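Local coordinates for complement factor MASP-3 (Homo sapiens, PDB 3DEM), which probably acts as a serine protease of innate immunity, binding mannan-binding lectin and ficolins through its CUB and EGF-like domains to take part in the complement pathway, at residues 103-106 against 107-111; 139-143 against 144-148. All coordinates share one frame; numbering follows the deposited sequence.

Interaction 1. Residues 103-106 against 107-111; sequences FSNE and ERFTG. With CA (calcium ion), chain E.
Asn-105 and Phe-109 meet in the loop that follows the calcium-binding residue Ser-104. The amide oxygen OD1 of Asn-105 lies 3.8 Å from CD1 of Phe-109, at the rim of the ring and in its plane, with amide and ring only 22° from coplanar. Both side chains of this van der Waals contact are buried; Phe-109 also rests on Tyr-21, Glu-49 and Asn-47.

The Arg-108 side chain crosses that of Asn-105 at about a right angle, the amide and guanidinium planes 56° apart; Asn-105 ND2 and Arg-108 NH1, 3.3 Å apart, are both donors and so do not bond. A bend at chi2 (30°) folds the arginine chain back, so that Asn-105 O lies over one face of the Arg-108 guanidinium, 3.5 Å from Arg-108 NE, and Arg-108 CD is 3.6 Å from Glu-106 O.

Metal binding supplies the strong interactions. The calcium ion takes the backbone O of Ser-104 at 2.5 Å and two waters, with Glu-49, Asp-57 and Asp-102 contributing side-chain oxygens. Through Thr-110 N the loop is also hydrogen-bonded to OD1 of Asn-47. An irregular connection crossing between the two sheets beside acidic calcium ligands is characteristic of the calcium-binding CUB domain.

Interaction 2. Residues 139-143 against 144-148; sequences HNYIG and GYYCS. With CA (calcium ion), chain D.
Tyr-141 and Tyr-146 both place CG between their backbone N and carbonyl carbon (chi1 65° and 66°), which lays each ring across the partner strand on one face of the hairpin. The Tyr-141 ring thereby covers Gly-144, whose CA stands 3.8 Å from the ring centroid in a CH-pi contact. Likewise, CB of His-139 sits 3.8 Å from the centroid of the Tyr-146 ring; the imidazole itself lies nearly parallel to that ring (20°) but slid aside, with little overlap. Between the two tyrosines, CE2 of Tyr-141 touches the rim of the Tyr-146 ring.

Polar bonds hold two of these rings. At the open end of the hairpin, His-139 NE2 donates to Ser-148 OG (2.7 Å), which lies close to the plane of the imidazole; nearer the type II turn, a water joins Tyr-141 OH to the backbone O of Tyr-145. Paired backbone bonds link His-139 with Tyr-146, and Tyr-141 N donates to Gly-144 O (3.2 Å). The carbonyl oxygens of Tyr-141 and Gly-144 bind calcium at 2.5 and 2.6 Å, in a site completed by a water, Asn-140, Asp-120, Val-121 and Glu-123.

Strands 137-141 and 144-148 thus form the antiparallel hairpin of the calcium-binding EGF domain, tied by the Cys-134 to Cys-147 disulfide. It stacks its rings on Phe-9 and His-115, and bonds through His-139 ND1 to Tyr-42 OH, all three on strands of the second subunit's first CUB domain.

Interaction 1 comes first along the chain and belongs to the first CUB domain; interaction 2 follows in the EGF domain. Their centres lie about 48 Å apart and their nearest atoms about 31 Å, so they do not touch. Strand 111-120 spans the gap: it begins at the end of the 103-111 loop and runs to Asp-120, which binds the calcium ion beside the 139-148 hairpin. Each contact therefore adjoins its own calcium site, at far ends of one strand. Both also reach the second subunit, Thr-110 on Phe-151 and the hairpin on the partner's CUB strands, consistent with a dimer in which CUB and EGF domains pack across the interface.

Interaction 1. Residues 103-106 against 107-111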
loop_
_atom_site.group_PDB
_atom_site.type_symbol
_atom_site.label_atom_id
_atom_site.label_comp_id
_atom_site.label_asym_id
_atom_site.label_seq_id
_atom_site.Cartn_x
_atom_site.Cartn_y
_atom_site.Cartn_z
ATOM N N PHE A 103 0.732 6.162 40.669
ATOM C CA PHE A 103 -0.197 6.418 41.768
ATOM C C PHE A 103 -0.566 7.893 41.881
ATOM O O PHE A 103 -1.543 8.247 42.535
ATOM C CB PHE A 103 0.397 5.928 43.096
ATOM C CG PHE A 103 0.603 4.437 43.161
ATOM C CD1 PHE A 103 1.719 3.848 42.577
ATOM C CD2 PHE A 103 -0.318 3.625 43.811
ATOM C CE1 PHE A 103 1.910 2.474 42.636
ATOM C CE2 PHE A 103 -0.134 2.248 43.875
ATOM C CZ PHE A 103 0.980 1.673 43.288
ATOM N N SER A 104 0.219 8.750 41.241
ATOM C CA SER A 104 0.066 10.189 41.406
ATOM C C SER A 104 -0.602 10.859 40.207
ATOM O O SER A 104 0.077 11.276 39.267
ATOM C CB SER A 104 1.431 10.836 41.663
ATOM O OG SER A 104 1.290 12.207 41.998
ATOM N N ASN A 105 -1.929 10.970 40.250
ATOM C CA ASN A 105 -2.664 11.704 39.220
ATOM C C ASN A 105 -3.354 12.958 39.772
ATOM O O ASN A 105 -4.568 13.130 39.616
ATOM C CB ASN A 105 -3.674 10.797 38.506
ATOM C CG ASN A 105 -3.865 11.172 37.041
ATOM O OD1 ASN A 105 -3.050 11.890 36.459
ATOM N ND2 ASN A 105 -4.938 10.677 36.437
ATOM N N GLU A 106 -2.569 13.821 40.422
ATOM C CA GLU A 106 -3.036 15.129 40.891
ATOM C C GLU A 106 -3.736 15.890 39.761
ATOM O O GLU A 106 -4.951 16.123 39.815
ATOM C CB GLU A 106 -1.857 15.956 41.413
ATOM C CG GLU A 106 -1.080 15.324 42.566
ATOM C CD GLU A 106 -1.634 15.697 43.930
ATOM O OE1 GLU A 106 -2.872 15.683 44.101
ATOM O OE2 GLU A 106 -0.828 16.002 44.839
ATOM N N GLU A 107 -2.962 16.275 38.744
ATOM C CA GLU A 107 -3.512 16.883 37.531
ATOM C C GLU A 107 -4.302 15.842 36.760
ATOM O O GLU A 107 -3.970 14.657 36.797
ATOM C CB GLU A 107 -2.406 17.423 36.629
ATOM C CG GLU A 107 -1.487 18.445 37.261
ATOM C CD GLU A 107 -0.527 19.044 36.247
ATOM O OE1 GLU A 107 -0.952 19.268 35.093
ATOM O OE2 GLU A 107 0.648 19.290 36.599
ATOM N N ARG A 108 -5.333 16.289 36.047
ATOM C CA ARG A 108 -6.235 15.378 35.351
ATOM C C ARG A 108 -5.996 15.310 33.845
ATOM O O ARG A 108 -6.645 16.005 33.058
ATOM C CB ARG A 108 -7.689 15.742 35.644
ATOM C CG ARG A 108 -8.341 14.872 36.709
ATOM C CD ARG A 108 -7.335 14.362 37.741
ATOM N NE ARG A 108 -7.980 13.495 38.727
ATOM C CZ ARG A 108 -8.250 12.206 38.531
ATOM N NH1 ARG A 108 -7.926 11.617 37.383
ATOM N NH2 ARG A 108 -8.845 11.502 39.489
ATOM N N PHE A 109 -5.076 14.440 33.458
ATOM C CA PHE A 109 -4.705 14.268 32.064
ATOM C C PHE A 109 -5.677 13.331 31.350
ATOM O O PHE A 109 -6.085 12.314 31.901
ATOM C CB PHE A 109 -3.269 13.748 31.978
ATOM C CG PHE A 109 -2.259 14.669 32.603
ATOM C CD1 PHE A 109 -1.757 14.417 33.873
ATOM C CD2 PHE A 109 -1.826 15.801 31.931
ATOM C CE1 PHE A 109 -0.833 15.267 34.453
ATOM C CE2 PHE A 109 -0.904 16.659 32.505
ATOM C CZ PHE A 109 -0.405 16.391 33.769
ATOM N N THR A 110 -6.035 13.677 30.117
ATOM C CA THR A 110 -7.115 12.991 29.415
ATOM C C THR A 110 -6.661 11.810 28.559
ATOM O O THR A 110 -7.470 11.193 27.864
ATOM C CB THR A 110 -7.937 13.968 28.549
ATOM O OG1 THR A 110 -7.056 14.703 27.690
ATOM C CG2 THR A 110 -8.721 14.936 29.431
ATOM N N GLY A 111 -5.370 11.501 28.610
ATOM C CA GLY A 111 -4.850 10.301 27.962
ATOM C C GLY A 111 -4.594 10.417 26.470
ATOM O O GLY A 111 -4.112 11.446 25.990
HETATM CA CA CA E . 0.626 10.014 37.123
HETATM O O HOH W 1 -0.742 11.785 36.783
HETATM O O HOH W 2 -1.221 8.249 37.566
#

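Interaction 2. Residues 139-143 against 144-148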
loop_
_atom_site.group_PDB
_atom_site.type_symbol
_atom_site.label_atom_id
_atom_site.label_comp_id
_atom_site.label_asym_id
_atom_site.label_seq_id
_atom_site.Cartn_x
_atom_site.Cartn_y
_atom_site.Cartn_z
ATOM N N HIS A 139 8.773 -8.725 -8.040
ATOM C CA HIS A 139 7.429 -8.156 -8.136
ATOM C C HIS A 139 6.782 -8.145 -6.757
ATOM O O HIS A 139 6.609 -9.190 -6.126
ATOM C CB HIS A 139 6.557 -8.957 -9.108
ATOM C CG HIS A 139 7.169 -9.146 -10.462
ATOM N ND1 HIS A 139 6.951 -8.272 -11.506
ATOM C CD2 HIS A 139 7.990 -10.111 -10.945
ATOM C CE1 HIS A 139 7.611 -8.689 -12.571
ATOM N NE2 HIS A 139 8.252 -9.801 -12.257
ATOM N N ASN A 140 6.433 -6.955 -6.284
ATOM C CA ASN A 140 5.792 -6.819 -4.987
ATOM C C ASN A 140 4.282 -6.897 -5.105
ATOM O O ASN A 140 3.697 -6.392 -6.068
ATOM C CB ASN A 140 6.180 -5.494 -4.331
ATOM C CG ASN A 140 5.681 -5.382 -2.899
ATOM O OD1 ASN A 140 5.810 -6.315 -2.109
ATOM N ND2 ASN A 140 5.116 -4.237 -2.559
ATOM N N TYR A 141 3.654 -7.534 -4.124
ATOM C CA TYR A 141 2.207 -7.461 -3.972
ATOM C C TYR A 141 1.839 -7.390 -2.489
ATOM O O TYR A 141 2.702 -7.489 -1.616
ATOM C CB TYR A 141 1.500 -8.629 -4.673
ATOM C CG TYR A 141 1.797 -10.003 -4.108
ATOM C CD1 TYR A 141 1.078 -10.508 -3.028
ATOM C CD2 TYR A 141 2.779 -10.806 -4.672
ATOM C CE1 TYR A 141 1.343 -11.769 -2.516
ATOM C CE2 TYR A 141 3.050 -12.065 -4.173
ATOM C CZ TYR A 141 2.335 -12.541 -3.096
ATOM O OH TYR A 141 2.610 -13.793 -2.607
ATOM N N ILE A 142 0.552 -7.211 -2.218
ATOM C CA ILE A 142 0.072 -7.065 -0.856
ATOM C C ILE A 142 0.126 -8.400 -0.125
ATOM O O ILE A 142 -0.618 -9.323 -0.448
ATOM C CB ILE A 142 -1.359 -6.462 -0.832
ATOM C CG1 ILE A 142 -1.347 -5.059 -1.451
ATOM C CG2 ILE A 142 -1.916 -6.422 0.583
ATOM C CD1 ILE A 142 -2.718 -4.460 -1.682
ATOM N N GLY A 143 1.032 -8.499 0.843
ATOM C CA GLY A 143 1.163 -9.707 1.644
ATOM C C GLY A 143 2.295 -10.628 1.235
ATOM O O GLY A 143 2.601 -11.583 1.944
ATOM N N GLY A 144 2.917 -10.352 0.092
ATOM C CA GLY A 144 4.042 -11.161 -0.371
ATOM C C GLY A 144 4.811 -10.557 -1.531
ATOM O O GLY A 144 4.750 -9.355 -1.769
ATOM N N TYR A 145 5.552 -11.401 -2.242
ATOM C CA TYR A 145 6.278 -10.996 -3.445
ATOM C C TYR A 145 6.646 -12.249 -4.234
ATOM O O TYR A 145 6.495 -13.360 -3.737
ATOM C CB TYR A 145 7.540 -10.202 -3.081
ATOM C CG TYR A 145 8.685 -11.059 -2.585
ATOM C CD1 TYR A 145 9.734 -11.405 -3.426
ATOM C CD2 TYR A 145 8.710 -11.532 -1.279
ATOM C CE1 TYR A 145 10.781 -12.198 -2.981
ATOM C CE2 TYR A 145 9.754 -12.321 -0.820
ATOM C CZ TYR A 145 10.784 -12.652 -1.676
ATOM O OH TYR A 145 11.818 -13.436 -1.223
ATOM N N TYR A 146 7.110 -12.069 -5.465
ATOM C CA TYR A 146 7.638 -13.178 -6.257
ATOM C C TYR A 146 8.672 -12.681 -7.258
ATOM O O TYR A 146 8.764 -11.481 -7.518
ATOM C CB TYR A 146 6.518 -13.954 -6.965
ATOM C CG TYR A 146 5.776 -13.170 -8.025
ATOM C CD1 TYR A 146 6.197 -13.184 -9.354
ATOM C CD2 TYR A 146 4.646 -12.427 -7.702
ATOM C CE1 TYR A 146 5.518 -12.473 -10.329
ATOM C CE2 TYR A 146 3.959 -11.706 -8.666
ATOM C CZ TYR A 146 4.398 -11.733 -9.980
ATOM O OH TYR A 146 3.708 -11.022 -10.937
ATOM N N CYS A 147 9.447 -13.610 -7.810
ATOM C CA CYS A 147 10.464 -13.295 -8.803
ATOM C C CYS A 147 10.020 -13.753 -10.189
ATOM O O CYS A 147 9.207 -14.667 -10.323
ATOM C CB CYS A 147 11.790 -13.980 -8.455
ATOM S SG CYS A 147 12.403 -13.735 -6.763
ATOM N N SER A 148 10.557 -13.109 -11.218
ATOM C CA SER A 148 10.386 -13.571 -12.591
ATOM C C SER A 148 11.680 -13.312 -13.362
ATOM O O SER A 148 12.613 -12.703 -12.833
ATOM C CB SER A 148 9.187 -12.895 -13.268
ATOM O OG SER A 148 9.531 -11.617 -13.772
HETATM CA CA CA D . 4.808 -7.194 -0.309
HETATM O O HOH W 3 4.116 -15.154 -4.257
HETATM O O HOH W 4 4.544 -8.495 1.675
#